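Local coordinates for RavA (Legionella pneumophila str. Paris, PDB 6WO6), which is of unknown molecular activity but is a Legionella effector, probably delivered into the host cell during infection, at residues N55-F60 with Q83-K88; H62-A67 with T76-L81; K213-A218 with C284-I289; K236-C241 with K250-F255. The protein carries 2 engineered substitutions. All coordinates share one frame; numbering follows the deposited sequence.

Contact 1: N55-F60 with Q83-K88; sequences NELKDF and QAYQVK
Leu57 and Tyr85 meet across an antiparallel helical hairpin, in which helix 54-66 and helix 77-92 follow one another in the chain and pack side by side. Their alpha carbons, CA of Leu57 and CA of Tyr85, are 8.1 Å apart. The CB of Tyr85 packs on CD1 of Ile64, two turns beyond Leu57 on helix 54-66. CG is anti to the backbone N (chi1 166°), and this swings the ring out across the gap toward helix 54-66. One side of the ring does the touching: CD1 of Tyr85 lies 3.9 Å from CD2 of Leu57, and CE1 of Tyr85 lies 3.8 Å from the same methyl. CE1 also reaches the backbone, 3.7 Å from Leu57 O, which approaches the ring at a slant. At the tip, Tyr85 OH stops 4.3 Å from Leu57 O, too far for a hydrogen bond, so this pairing rests on packing.

One turn on, the aliphatic part of Lys88 runs past the other methyl of Leu57. Its ammonium serves a different partner, since NZ donates to Val49 O and Cys52 O, tying helix 77-92 to the end of helix 38-51. Phe60 turns toward that helix too, and meets Tyr17 edge-to-face. Between the two segments the lysine's touch is light: CG of Lys88 comes within 4.3 Å of CD1 of Leu57.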
loop_
_atom_site.group_PDB
_atom_site.type_symbol
_atom_site.label_atom_id
_atom_site.label_comp_id
_atom_site.label_asym_id
_atom_site.label_seq_id
_atom_site.Cartn_x
_atom_site.Cartn_y
_atom_site.Cartn_z
ATOM N N ASN A 55 -17.596 2.868 -16.473
ATOM C CA ASN A 55 -18.834 2.094 -16.443
ATOM C C ASN A 55 -19.377 1.834 -17.842
ATOM O O ASN A 55 -20.010 0.799 -18.080
ATOM C CB ASN A 55 -19.886 2.810 -15.590
ATOM C CG ASN A 55 -19.462 4.214 -15.189
ATOM O OD1 ASN A 55 -18.273 4.506 -15.057
ATOM N ND2 ASN A 55 -20.441 5.088 -14.981
ATOM N N GLU A 56 -19.133 2.744 -18.780
ATOM C CA GLU A 56 -19.618 2.577 -20.142
ATOM C C GLU A 56 -18.655 1.797 -21.030
ATOM O O GLU A 56 -19.044 1.421 -22.145
ATOM C CB GLU A 56 -19.902 3.948 -20.768
ATOM C CG GLU A 56 -20.820 4.822 -19.927
ATOM C CD GLU A 56 -21.204 6.111 -20.623
ATOM O OE1 GLU A 56 -21.254 6.123 -21.871
ATOM O OE2 GLU A 56 -21.455 7.112 -19.922
ATOM N N LEU A 57 -17.432 1.528 -20.556
ATOM C CA LEU A 57 -16.424 0.844 -21.364
ATOM C C LEU A 57 -16.992 -0.395 -22.049
ATOM O O LEU A 57 -16.958 -0.511 -23.281
ATOM C CB LEU A 57 -15.222 0.470 -20.494
ATOM C CG LEU A 57 -14.054 1.454 -20.461
ATOM C CD1 LEU A 57 -12.956 0.945 -19.544
ATOM C CD2 LEU A 57 -13.514 1.691 -21.864
ATOM N N LYS A 58 -17.528 -1.330 -21.257
ATOM C CA LYS A 58 -18.124 -2.541 -21.815
ATOM C C LYS A 58 -19.147 -2.202 -22.892
ATOM O O LYS A 58 -19.080 -2.721 -24.014
ATOM C CB LYS A 58 -18.766 -3.373 -20.702
ATOM N N ASP A 59 -20.090 -1.309 -22.573
ATOM C CA ASP A 59 -21.036 -0.844 -23.582
ATOM C C ASP A 59 -20.299 -0.344 -24.815
ATOM O O ASP A 59 -20.538 -0.818 -25.934
ATOM C CB ASP A 59 -21.929 0.255 -23.004
ATOM C CG ASP A 59 -22.984 -0.284 -22.057
ATOM O OD1 ASP A 59 -23.518 -1.384 -22.319
ATOM O OD2 ASP A 59 -23.279 0.394 -21.051
ATOM N N PHE A 60 -19.353 0.581 -24.613
ATOM C CA PHE A 60 -18.569 1.109 -25.725
ATOM C C PHE A 60 -17.944 -0.015 -26.539
ATOM O O PHE A 60 -17.911 0.048 -27.775
ATOM C CB PHE A 60 -17.487 2.055 -25.204
ATOM C CG PHE A 60 -16.832 2.876 -26.279
ATOM C CD1 PHE A 60 -17.538 3.247 -27.412
ATOM C CD2 PHE A 60 -15.507 3.266 -26.162
ATOM C CE1 PHE A 60 -16.940 4.001 -28.405
ATOM C CE2 PHE A 60 -14.901 4.019 -27.154
ATOM C CZ PHE A 60 -15.619 4.388 -28.277
ATOM N N GLN A 83 -7.567 -0.675 -30.842
ATOM C CA GLN A 83 -6.316 -0.735 -30.090
ATOM C C GLN A 83 -6.346 0.206 -28.889
ATOM O O GLN A 83 -5.846 -0.136 -27.807
ATOM C CB GLN A 83 -5.136 -0.415 -31.007
ATOM C CG GLN A 83 -4.806 -1.518 -32.000
ATOM C CD GLN A 83 -3.688 -1.133 -32.954
ATOM O OE1 GLN A 83 -2.535 -1.526 -32.771
ATOM N NE2 GLN A 83 -4.027 -0.364 -33.983
ATOM N N ALA A 84 -6.936 1.394 -29.053
ATOM C CA ALA A 84 -7.034 2.328 -27.935
ATOM C C ALA A 84 -7.933 1.777 -26.831
ATOM O O ALA A 84 -7.600 1.878 -25.637
ATOM C CB ALA A 84 -7.551 3.679 -28.427
ATOM N N TYR A 85 -9.080 1.203 -27.210
ATOM C CA TYR A 85 -9.933 0.549 -26.223
ATOM C C TYR A 85 -9.183 -0.563 -25.507
ATOM O O TYR A 85 -9.347 -0.747 -24.298
ATOM C CB TYR A 85 -11.199 -0.008 -26.877
ATOM C CG TYR A 85 -11.952 -0.972 -25.978
ATOM C CD1 TYR A 85 -12.798 -0.505 -24.979
ATOM C CD2 TYR A 85 -11.805 -2.347 -26.118
ATOM C CE1 TYR A 85 -13.480 -1.379 -24.149
ATOM C CE2 TYR A 85 -12.481 -3.228 -25.292
ATOM C CZ TYR A 85 -13.318 -2.740 -24.310
ATOM O OH TYR A 85 -13.996 -3.613 -23.488
ATOM N N GLN A 86 -8.369 -1.326 -26.241
ATOM C CA GLN A 86 -7.587 -2.392 -25.622
ATOM C C GLN A 86 -6.643 -1.833 -24.567
ATOM O O GLN A 86 -6.554 -2.361 -23.451
ATOM C CB GLN A 86 -6.806 -3.156 -26.692
ATOM C CG GLN A 86 -7.651 -4.099 -27.528
ATOM C CD GLN A 86 -8.076 -5.329 -26.756
ATOM O OE1 GLN A 86 -7.311 -6.283 -26.618
ATOM N NE2 GLN A 86 -9.301 -5.313 -26.244
ATOM N N VAL A 87 -5.928 -0.759 -24.910
ATOM C CA VAL A 87 -5.010 -0.135 -23.957
ATOM C C VAL A 87 -5.751 0.265 -22.686
ATOM O O VAL A 87 -5.358 -0.107 -21.568
ATOM C CB VAL A 87 -4.305 1.074 -24.600
ATOM C CG1 VAL A 87 -3.508 1.840 -23.552
ATOM C CG2 VAL A 87 -3.404 0.618 -25.735
ATOM N N LYS A 88 -6.840 1.024 -22.835
ATOM C CA LYS A 88 -7.536 1.520 -21.651
ATOM C C LYS A 88 -8.162 0.384 -20.848
ATOM O O LYS A 88 -8.129 0.403 -19.611
ATOM C CB LYS A 88 -8.597 2.550 -22.037
ATOM C CG LYS A 88 -9.419 3.032 -20.847
ATOM C CD LYS A 88 -9.782 4.504 -20.949
ATOM C CE LYS A 88 -10.698 4.922 -19.804
ATOM N NZ LYS A 88 -11.074 6.362 -19.881
#

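Contact 2: H62-A67 with T76-L81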
loop_
_atom_site.group_PDB
_atom_site.type_symbol
_atom_site.label_atom_id
_atom_site.label_comp_id
_atom_site.label_asym_id
_atom_site.label_seq_id
_atom_site.Cartn_x
_atom_site.Cartn_y
_atom_site.Cartn_z
ATOM N N HIS A 62 -19.075 -3.038 -27.253
ATOM C CA HIS A 62 -20.036 -3.549 -28.224
ATOM C C HIS A 62 -20.265 -2.541 -29.340
ATOM O O HIS A 62 -20.411 -2.922 -30.509
ATOM C CB HIS A 62 -21.350 -3.906 -27.528
ATOM C CG HIS A 62 -21.226 -5.043 -26.562
ATOM N ND1 HIS A 62 -20.282 -6.038 -26.703
ATOM C CD2 HIS A 62 -21.918 -5.339 -25.436
ATOM C CE1 HIS A 62 -20.402 -6.900 -25.709
ATOM N NE2 HIS A 62 -21.388 -6.499 -24.926
ATOM N N ALA A 63 -20.255 -1.248 -29.005
ATOM C CA ALA A 63 -20.400 -0.218 -30.028
ATOM C C ALA A 63 -19.332 -0.373 -31.104
ATOM O O ALA A 63 -19.642 -0.417 -32.301
ATOM C CB ALA A 63 -20.335 1.170 -29.390
ATOM N N ILE A 64 -18.068 -0.499 -30.689
ATOM C CA ILE A 64 -16.986 -0.675 -31.652
ATOM C C ILE A 64 -17.215 -1.925 -32.489
ATOM O O ILE A 64 -16.890 -1.954 -33.683
ATOM C CB ILE A 64 -15.629 -0.720 -30.922
ATOM C CG1 ILE A 64 -15.399 0.576 -30.142
ATOM C CG2 ILE A 64 -14.496 -0.962 -31.902
ATOM C CD1 ILE A 64 -14.127 0.572 -29.321
ATOM N N GLU A 65 -17.803 -2.964 -31.890
ATOM C CA GLU A 65 -18.045 -4.199 -32.626
ATOM C C GLU A 65 -19.202 -4.045 -33.605
ATOM O O GLU A 65 -19.238 -4.734 -34.632
ATOM C CB GLU A 65 -18.307 -5.344 -31.645
ATOM C CG GLU A 65 -18.533 -6.706 -32.289
ATOM C CD GLU A 65 -17.405 -7.115 -33.218
ATOM O OE1 GLU A 65 -17.692 -7.500 -34.372
ATOM O OE2 GLU A 65 -16.230 -7.049 -32.795
ATOM N N ALA A 66 -20.141 -3.138 -33.321
ATOM C CA ALA A 66 -21.283 -2.969 -34.212
ATOM C C ALA A 66 -20.868 -2.321 -35.526
ATOM O O ALA A 66 -21.354 -2.709 -36.596
ATOM C CB ALA A 66 -22.370 -2.144 -33.525
ATOM N N ALA A 67 -19.969 -1.339 -35.470
ATOM C CA ALA A 67 -19.511 -0.639 -36.662
ATOM C C ALA A 67 -18.384 -1.365 -37.386
ATOM O O ALA A 67 -17.853 -0.828 -38.365
ATOM C CB ALA A 67 -19.063 0.780 -36.299
ATOM N N THR A 76 -7.578 1.149 -41.129
ATOM C CA THR A 76 -8.695 2.072 -41.022
ATOM C C THR A 76 -8.769 2.656 -39.612
ATOM O O THR A 76 -7.956 2.349 -38.736
ATOM C CB THR A 76 -9.999 1.370 -41.387
ATOM O OG1 THR A 76 -10.106 0.147 -40.646
ATOM C CG2 THR A 76 -10.041 1.064 -42.879
ATOM N N PHE A 77 -9.769 3.513 -39.387
ATOM C CA PHE A 77 -9.937 4.122 -38.072
ATOM C C PHE A 77 -10.388 3.107 -37.032
ATOM O O PHE A 77 -10.077 3.259 -35.843
ATOM C CB PHE A 77 -10.935 5.277 -38.151
ATOM C CG PHE A 77 -11.160 5.972 -36.839
ATOM C CD1 PHE A 77 -10.278 6.946 -36.397
ATOM C CD2 PHE A 77 -12.253 5.654 -36.046
ATOM C CE1 PHE A 77 -10.480 7.589 -35.185
ATOM C CE2 PHE A 77 -12.461 6.293 -34.833
ATOM C CZ PHE A 77 -11.572 7.263 -34.403
ATOM N N HIS A 78 -11.126 2.076 -37.452
ATOM C CA HIS A 78 -11.586 1.063 -36.507
ATOM C C HIS A 78 -10.414 0.361 -35.835
ATOM O O HIS A 78 -10.486 0.019 -34.648
ATOM C CB HIS A 78 -12.483 0.052 -37.218
ATOM C CG HIS A 78 -12.941 -1.069 -36.337
ATOM N ND1 HIS A 78 -12.196 -2.213 -36.140
ATOM C CD2 HIS A 78 -14.067 -1.222 -35.602
ATOM C CE1 HIS A 78 -12.844 -3.022 -35.321
ATOM N NE2 HIS A 78 -13.982 -2.444 -34.980
ATOM N N SER A 79 -9.324 0.140 -36.575
ATOM C CA SER A 79 -8.136 -0.475 -35.991
ATOM C C SER A 79 -7.579 0.377 -34.855
ATOM O O SER A 79 -7.300 -0.127 -33.757
ATOM C CB SER A 79 -7.082 -0.689 -37.078
ATOM O OG SER A 79 -5.898 -1.258 -36.549
ATOM N N PHE A 80 -7.414 1.680 -35.107
ATOM C CA PHE A 80 -6.928 2.589 -34.075
ATOM C C PHE A 80 -7.859 2.606 -32.869
ATOM O O PHE A 80 -7.402 2.542 -31.720
ATOM C CB PHE A 80 -6.777 4.000 -34.647
ATOM C CG PHE A 80 -5.639 4.150 -35.612
ATOM C CD1 PHE A 80 -5.809 3.864 -36.957
ATOM C CD2 PHE A 80 -4.399 4.586 -35.176
ATOM C CE1 PHE A 80 -4.760 4.005 -37.851
ATOM C CE2 PHE A 80 -3.347 4.730 -36.063
ATOM C CZ PHE A 80 -3.528 4.441 -37.403
ATOM N N LEU A 81 -9.171 2.692 -33.112
ATOM C CA LEU A 81 -10.114 2.773 -32.001
ATOM C C LEU A 81 -10.097 1.500 -31.165
ATOM O O LEU A 81 -10.146 1.561 -29.928
ATOM C CB LEU A 81 -11.522 3.060 -32.522
ATOM C CG LEU A 81 -12.508 3.490 -31.434
ATOM C CD1 LEU A 81 -11.984 4.725 -30.723
ATOM C CD2 LEU A 81 -13.895 3.741 -32.005
#
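On its helix Ile64 supplies nearly all of this contact, dividing its two branches between Leu81 and His78 near the connection of the hairpin made by helices 54-66 and 77-92. The close-packed part is the apolar one. CD1 of Ile64 sits 3.9 Å from CG of Leu81, while CG1 of Ile64 is 4.0 Å from CD2 of the same leucine. Leu81 is itself backed by Leu26 and by Leu48 of helix 38-51, so the pair belongs to the buried interior of the N-terminal helices. The other branch, CG2, is anti to the backbone N of Ile64 and comes to rest beside the imidazole, 3.5 Å from NE2 of His78.

Toward the loop 68-75 the contact becomes looser and more polar. His78, with CG anti to its own N (chi1 177°), extends its ring until NE2 faces the main chain of the other helix and gives a weak hydrogen bond to Ile64 O, 3.2 Å long and bent to 130° at the proton. The carbonyl oxygen lies at the ring edge, near the ring plane. Glu65 belongs to this exposed side; its OE2 stays 5.6 Å from NE2 of His78, which is no salt bridge. Arg68 and Asp72 of the loop touch the His78 side chain.

If this weak bond is real, NE2 carries a proton. The nearby carboxylate of Glu65 could favour a positively charged ring, but Arg68 is also near and the structure does not settle that charge.

Contact 3: K213-A218 with C284-I289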
loop_
_atom_site.group_PDB
_atom_site.type_symbol
_atom_site.label_atom_id
_atom_site.label_comp_id
_atom_site.label_asym_id
_atom_site.label_seq_id
_atom_site.Cartn_x
_atom_site.Cartn_y
_atom_site.Cartn_z
ATOM N N LYS A 213 -2.191 -6.794 15.482
ATOM C CA LYS A 213 -0.828 -7.185 15.823
ATOM C C LYS A 213 -0.052 -6.039 16.457
ATOM O O LYS A 213 1.164 -6.160 16.655
ATOM C CB LYS A 213 -0.079 -7.698 14.587
ATOM C CG LYS A 213 -0.591 -9.025 14.053
ATOM C CD LYS A 213 0.361 -9.619 13.028
ATOM C CE LYS A 213 -0.134 -10.970 12.522
ATOM N NZ LYS A 213 0.849 -11.623 11.606
ATOM N N GLU A 214 -0.725 -4.932 16.785
ATOM C CA GLU A 214 -0.025 -3.763 17.307
ATOM C C GLU A 214 0.541 -4.006 18.702
ATOM O O GLU A 214 1.526 -3.365 19.081
ATOM C CB GLU A 214 -0.955 -2.551 17.320
ATOM C CG GLU A 214 -1.525 -2.171 15.962
ATOM C CD GLU A 214 -2.854 -2.838 15.686
ATOM O OE1 GLU A 214 -3.054 -3.981 16.147
ATOM O OE2 GLU A 214 -3.705 -2.213 15.018
ATOM N N SER A 215 -0.052 -4.919 19.475
ATOM C CA SER A 215 0.489 -5.229 20.796
ATOM C C SER A 215 1.879 -5.847 20.687
ATOM O O SER A 215 2.819 -5.422 21.370
ATOM C CB SER A 215 -0.459 -6.163 21.545
ATOM O OG SER A 215 -1.704 -5.535 21.785
ATOM N N SER A 216 2.023 -6.860 19.828
ATOM C CA SER A 216 3.316 -7.515 19.652
ATOM C C SER A 216 4.357 -6.551 19.096
ATOM O O SER A 216 5.505 -6.521 19.560
ATOM C CB SER A 216 3.158 -8.727 18.733
ATOM O OG SER A 216 4.412 -9.191 18.269
ATOM N N ILE A 217 3.975 -5.761 18.090
ATOM C CA ILE A 217 4.902 -4.799 17.503
ATOM C C ILE A 217 5.332 -3.779 18.546
ATOM O O ILE A 217 6.508 -3.412 18.626
ATOM C CB ILE A 217 4.264 -4.120 16.275
ATOM C CG1 ILE A 217 3.842 -5.165 15.244
ATOM C CG2 ILE A 217 5.223 -3.116 15.653
ATOM C CD1 ILE A 217 2.928 -4.612 14.175
ATOM N N ALA A 218 4.389 -3.310 19.367
ATOM C CA ALA A 218 4.721 -2.322 20.386
ATOM C C ALA A 218 5.647 -2.908 21.440
ATOM O O ALA A 218 6.572 -2.232 21.906
ATOM C CB ALA A 218 3.445 -1.782 21.031
ATOM N N CYS A 284 1.061 -5.156 32.092
ATOM C CA CYS A 284 2.257 -5.989 32.185
ATOM C C CYS A 284 2.134 -7.231 31.311
ATOM O O CYS A 284 3.107 -7.646 30.670
ATOM C CB CYS A 284 2.516 -6.381 33.639
ATOM S SG CYS A 284 2.984 -5.013 34.730
ATOM N N LEU A 285 0.944 -7.838 31.269
ATOM C CA LEU A 285 0.743 -9.013 30.427
ATOM C C LEU A 285 0.808 -8.651 28.948
ATOM O O LEU A 285 1.384 -9.397 28.145
ATOM C CB LEU A 285 -0.595 -9.672 30.753
ATOM C CG LEU A 285 -0.778 -10.332 32.120
ATOM C CD1 LEU A 285 -2.197 -10.863 32.262
ATOM C CD2 LEU A 285 0.235 -11.442 32.327
ATOM N N GLU A 286 0.223 -7.510 28.572
ATOM C CA GLU A 286 0.206 -7.106 27.170
ATOM C C GLU A 286 1.614 -6.939 26.618
ATOM O O GLU A 286 1.842 -7.149 25.421
ATOM C CB GLU A 286 -0.584 -5.805 27.011
ATOM C CG GLU A 286 -0.889 -5.414 25.572
ATOM C CD GLU A 286 -1.693 -4.127 25.475
ATOM O OE1 GLU A 286 -1.713 -3.358 26.458
ATOM O OE2 GLU A 286 -2.308 -3.886 24.415
ATOM N N PHE A 287 2.569 -6.578 27.474
ATOM C CA PHE A 287 3.953 -6.327 27.086
ATOM C C PHE A 287 4.907 -7.171 27.919
ATOM O O PHE A 287 5.978 -6.712 28.329
ATOM C CB PHE A 287 4.284 -4.842 27.212
ATOM C CG PHE A 287 3.411 -3.959 26.367
ATOM C CD1 PHE A 287 3.168 -4.270 25.038
ATOM C CD2 PHE A 287 2.821 -2.827 26.904
ATOM C CE1 PHE A 287 2.360 -3.458 24.255
ATOM C CE2 PHE A 287 2.011 -2.012 26.128
ATOM C CZ PHE A 287 1.781 -2.328 24.803
ATOM N N ALA A 288 4.531 -8.431 28.162
ATOM C CA ALA A 288 5.310 -9.294 29.045
ATOM C C ALA A 288 6.724 -9.519 28.526
ATOM O O ALA A 288 7.646 -9.750 29.320
ATOM C CB ALA A 288 4.591 -10.630 29.230
ATOM N N ILE A 289 6.918 -9.437 27.204
ATOM C CA ILE A 289 8.229 -9.658 26.602
ATOM C C ILE A 289 9.285 -8.732 27.191
ATOM O O ILE A 289 10.480 -9.042 27.143
ATOM C CB ILE A 289 8.134 -9.487 25.069
ATOM C CG1 ILE A 289 9.391 -10.024 24.380
ATOM C CG2 ILE A 289 7.907 -8.029 24.705
ATOM C CD1 ILE A 289 9.361 -9.883 22.877
#
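Two first torsions aim Ser215 and Glu286 at each other. In Ser215, OG is anti to the carbonyl carbon (chi1 -64°). In Glu286, CG is anti to the backbone N (chi1 -169°) and the chain runs on extended, carrying its carboxylate to the serine. Ser215 OG then donates to Glu286 OE2 over 3.2 Å; OE2 of Glu286 accepts through its anti lone pair, the one turned away from the other carboxylate oxygen. The stronger partner of OE2 is Lys250 NZ, which forms a salt bridge with it; the ammonium also makes a weak hydrogen bond with Ser215 OG, so the three polar ends cluster.

Beside this polar patch lies an aromatic one. Phe287 is the first residue to leave helical geometry after helix 281-286, and its ring slips in next to helix 214-224. Ser215 O stands at the ring edge, in its plane, 3.5 Å from CE1 of Phe287. The methyl CB of Ala218, one turn further on, comes obliquely to the same carbon, CE1 of Phe287, at 3.8 Å. Over one ring face lies the CG of Glu286, its own neighbour, 4.0 Å above the plane and shifted toward the rim.

Ser253, Ala254 and Leu257 of helix 246-265 also touch the Phe287 side chain. The arrangement is a three-helix junction of an all-alpha fold: the end of helix 281-286 meets the first turns of helix 214-224, with helix 246-265 completing the packing.

Contact 4: K236-C241 with K250-F255; sequences KIKGFC and KVQSAF
The flat group at this interface is the carboxamide of Gln252; the side chains of Lys238 and Gln252 cross at about a right angle. CD of Lys238 lies over one face at the nitrogen end, 4.2 Å from NE2 of Gln252. NZ of Lys238 is on the same side of the amide plane but lower and off to one side, 3.9 Å from that NE2. Two donors at this spacing form no hydrogen bond, so the pair is plain contact at the partly exposed margin. Bends at chi2, chi3 and chi4 fold the lysine chain so that CD passes over the amide nitrogen and NZ ends beside it; Glu243 OE1 offers NZ only a long, weak ion pair. The Phe240 ring, on 236-241, turns elsewhere and stacks on Phe207.

Beneath these polar chains, Ile237 and Val251 meet tip to tip. CD1 of Ile237 points between the two valine methyls, 4.0 Å from CG1 of Val251 and equally 4.0 Å from CG2 of Val251. This is the buried part of the contact, continued by Leu247 and Ala248 against Ile237 and by Ala218 and Leu221 of helix 214-224 against Val251. CA of Ile237 and CA of Val251 stand 9.0 Å apart, a spacing bridged by side chains alone.

Helices 230-240 and 246-265 run antiparallel here and are joined by a short turn: a helical hairpin, with an aliphatic seam inside and polar chains along its margin.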
loop_
_atom_site.group_PDB
_atom_site.type_symbol
_atom_site.label_atom_id
_atom_site.label_comp_id
_atom_site.label_asym_id
_atom_site.label_seq_id
_atom_site.Cartn_x
_atom_site.Cartn_y
_atom_site.Cartn_z
ATOM N N LYS A 236 7.288 9.436 13.677
ATOM C CA LYS A 236 6.989 8.845 12.375
ATOM C C LYS A 236 5.645 8.124 12.383
ATOM O O LYS A 236 4.857 8.252 11.431
ATOM C CB LYS A 236 8.119 7.904 11.960
ATOM C CG LYS A 236 9.340 8.658 11.450
ATOM C CD LYS A 236 10.579 7.789 11.361
ATOM C CE LYS A 236 11.764 8.609 10.875
ATOM N NZ LYS A 236 13.028 7.829 10.891
ATOM N N ILE A 237 5.354 7.373 13.450
ATOM C CA ILE A 237 4.055 6.708 13.549
ATOM C C ILE A 237 2.931 7.738 13.522
ATOM O O ILE A 237 1.969 7.611 12.756
ATOM C CB ILE A 237 3.987 5.831 14.810
ATOM C CG1 ILE A 237 5.006 4.693 14.718
ATOM C CG2 ILE A 237 2.584 5.275 14.993
ATOM C CD1 ILE A 237 5.220 3.962 16.022
ATOM N N LYS A 238 3.044 8.787 14.343
ATOM C CA LYS A 238 2.054 9.859 14.294
ATOM C C LYS A 238 2.044 10.563 12.944
ATOM O O LYS A 238 1.063 11.236 12.610
ATOM C CB LYS A 238 2.302 10.867 15.420
ATOM C CG LYS A 238 1.552 10.540 16.706
ATOM C CD LYS A 238 2.501 10.353 17.878
ATOM C CE LYS A 238 2.609 11.611 18.730
ATOM N NZ LYS A 238 1.353 11.892 19.484
ATOM N N GLY A 239 3.105 10.418 12.163
ATOM C CA GLY A 239 3.155 10.995 10.840
ATOM C C GLY A 239 2.335 10.240 9.813
ATOM O O GLY A 239 1.630 10.862 9.012
ATOM N N PHE A 240 2.420 8.908 9.796
ATOM C CA PHE A 240 1.645 8.139 8.823
ATOM C C PHE A 240 0.499 7.340 9.445
ATOM O O PHE A 240 -0.138 6.549 8.742
ATOM C CB PHE A 240 2.558 7.219 7.997
ATOM C CG PHE A 240 3.183 6.092 8.774
ATOM C CD1 PHE A 240 2.505 4.898 8.963
ATOM C CD2 PHE A 240 4.466 6.213 9.280
ATOM C CE1 PHE A 240 3.081 3.859 9.670
ATOM C CE2 PHE A 240 5.049 5.174 9.985
ATOM C CZ PHE A 240 4.355 3.994 10.177
ATOM N N CYS A 241 0.212 7.528 10.731
ATOM C CA CYS A 241 -0.939 6.895 11.362
ATOM C C CYS A 241 -1.786 7.948 12.062
ATOM O O CYS A 241 -1.327 9.056 12.350
ATOM C CB CYS A 241 -0.530 5.820 12.381
ATOM S SG CYS A 241 0.097 4.293 11.670
ATOM N N LYS A 250 -0.497 2.071 21.601
ATOM C CA LYS A 250 0.197 0.929 22.187
ATOM C C LYS A 250 1.700 1.169 22.268
ATOM O O LYS A 250 2.329 0.815 23.270
ATOM C CB LYS A 250 -0.108 -0.340 21.393
ATOM C CG LYS A 250 -1.593 -0.635 21.255
ATOM C CD LYS A 250 -2.013 -1.900 21.966
ATOM C CE LYS A 250 -3.499 -2.144 21.764
ATOM N NZ LYS A 250 -4.000 -3.307 22.543
ATOM N N VAL A 251 2.296 1.772 21.234
ATOM C CA VAL A 251 3.736 2.019 21.251
ATOM C C VAL A 251 4.098 2.993 22.366
ATOM O O VAL A 251 5.067 2.780 23.111
ATOM C CB VAL A 251 4.204 2.524 19.873
ATOM C CG1 VAL A 251 5.596 3.118 19.960
ATOM C CG2 VAL A 251 4.185 1.390 18.865
ATOM N N GLN A 252 3.320 4.070 22.512
ATOM C CA GLN A 252 3.617 5.033 23.566
ATOM C C GLN A 252 3.428 4.415 24.949
ATOM O O GLN A 252 4.240 4.647 25.855
ATOM C CB GLN A 252 2.757 6.285 23.387
ATOM C CG GLN A 252 3.054 7.034 22.084
ATOM C CD GLN A 252 2.431 8.417 22.030
ATOM O OE1 GLN A 252 3.001 9.389 22.531
ATOM N NE2 GLN A 252 1.256 8.514 21.413
ATOM N N SER A 253 2.389 3.592 25.124
ATOM C CA SER A 253 2.182 2.979 26.431
ATOM C C SER A 253 3.250 1.934 26.741
ATOM O O SER A 253 3.627 1.767 27.906
ATOM C CB SER A 253 0.786 2.361 26.516
ATOM O OG SER A 253 0.823 0.981 26.202
ATOM N N ALA A 254 3.765 1.237 25.724
ATOM C CA ALA A 254 4.833 0.272 25.967
ATOM C C ALA A 254 6.130 0.974 26.346
ATOM O O ALA A 254 6.848 0.523 27.250
ATOM C CB ALA A 254 5.038 -0.612 24.737
ATOM N N PHE A 255 6.452 2.078 25.665
ATOM C CA PHE A 255 7.592 2.885 26.092
ATOM C C PHE A 255 7.418 3.359 27.532
ATOM O O PHE A 255 8.362 3.305 28.334
ATOM C CB PHE A 255 7.776 4.080 25.157
ATOM C CG PHE A 255 8.380 3.730 23.828
ATOM C CD1 PHE A 255 9.320 2.716 23.718
ATOM C CD2 PHE A 255 8.008 4.419 22.681
ATOM C CE1 PHE A 255 9.879 2.398 22.487
ATOM C CE2 PHE A 255 8.565 4.103 21.452
ATOM C CZ PHE A 255 9.499 3.092 21.356
#

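RavA is an elongated all-alpha chain, with helices and loops but no strands, and the four contacts sit in two groups on opposite sides of its centre. Contacts 1 and 2, 11 Å apart between centres, are successive levels of one hairpin built from helices 54-66 and 77-92; contact 2 lies nearer the turn, and Ile64 and Tyr85 join the two levels. Contacts 3 and 4 come later in the chain, their centres 13 Å apart. The sequence span closed by contact 3 encloses contact 4, and Lys250 links them through its salt bridge to Glu286. Centres of the two groups are 45 to 61 Å apart without touching, consistent with separately packed helical regions along an extended molecule.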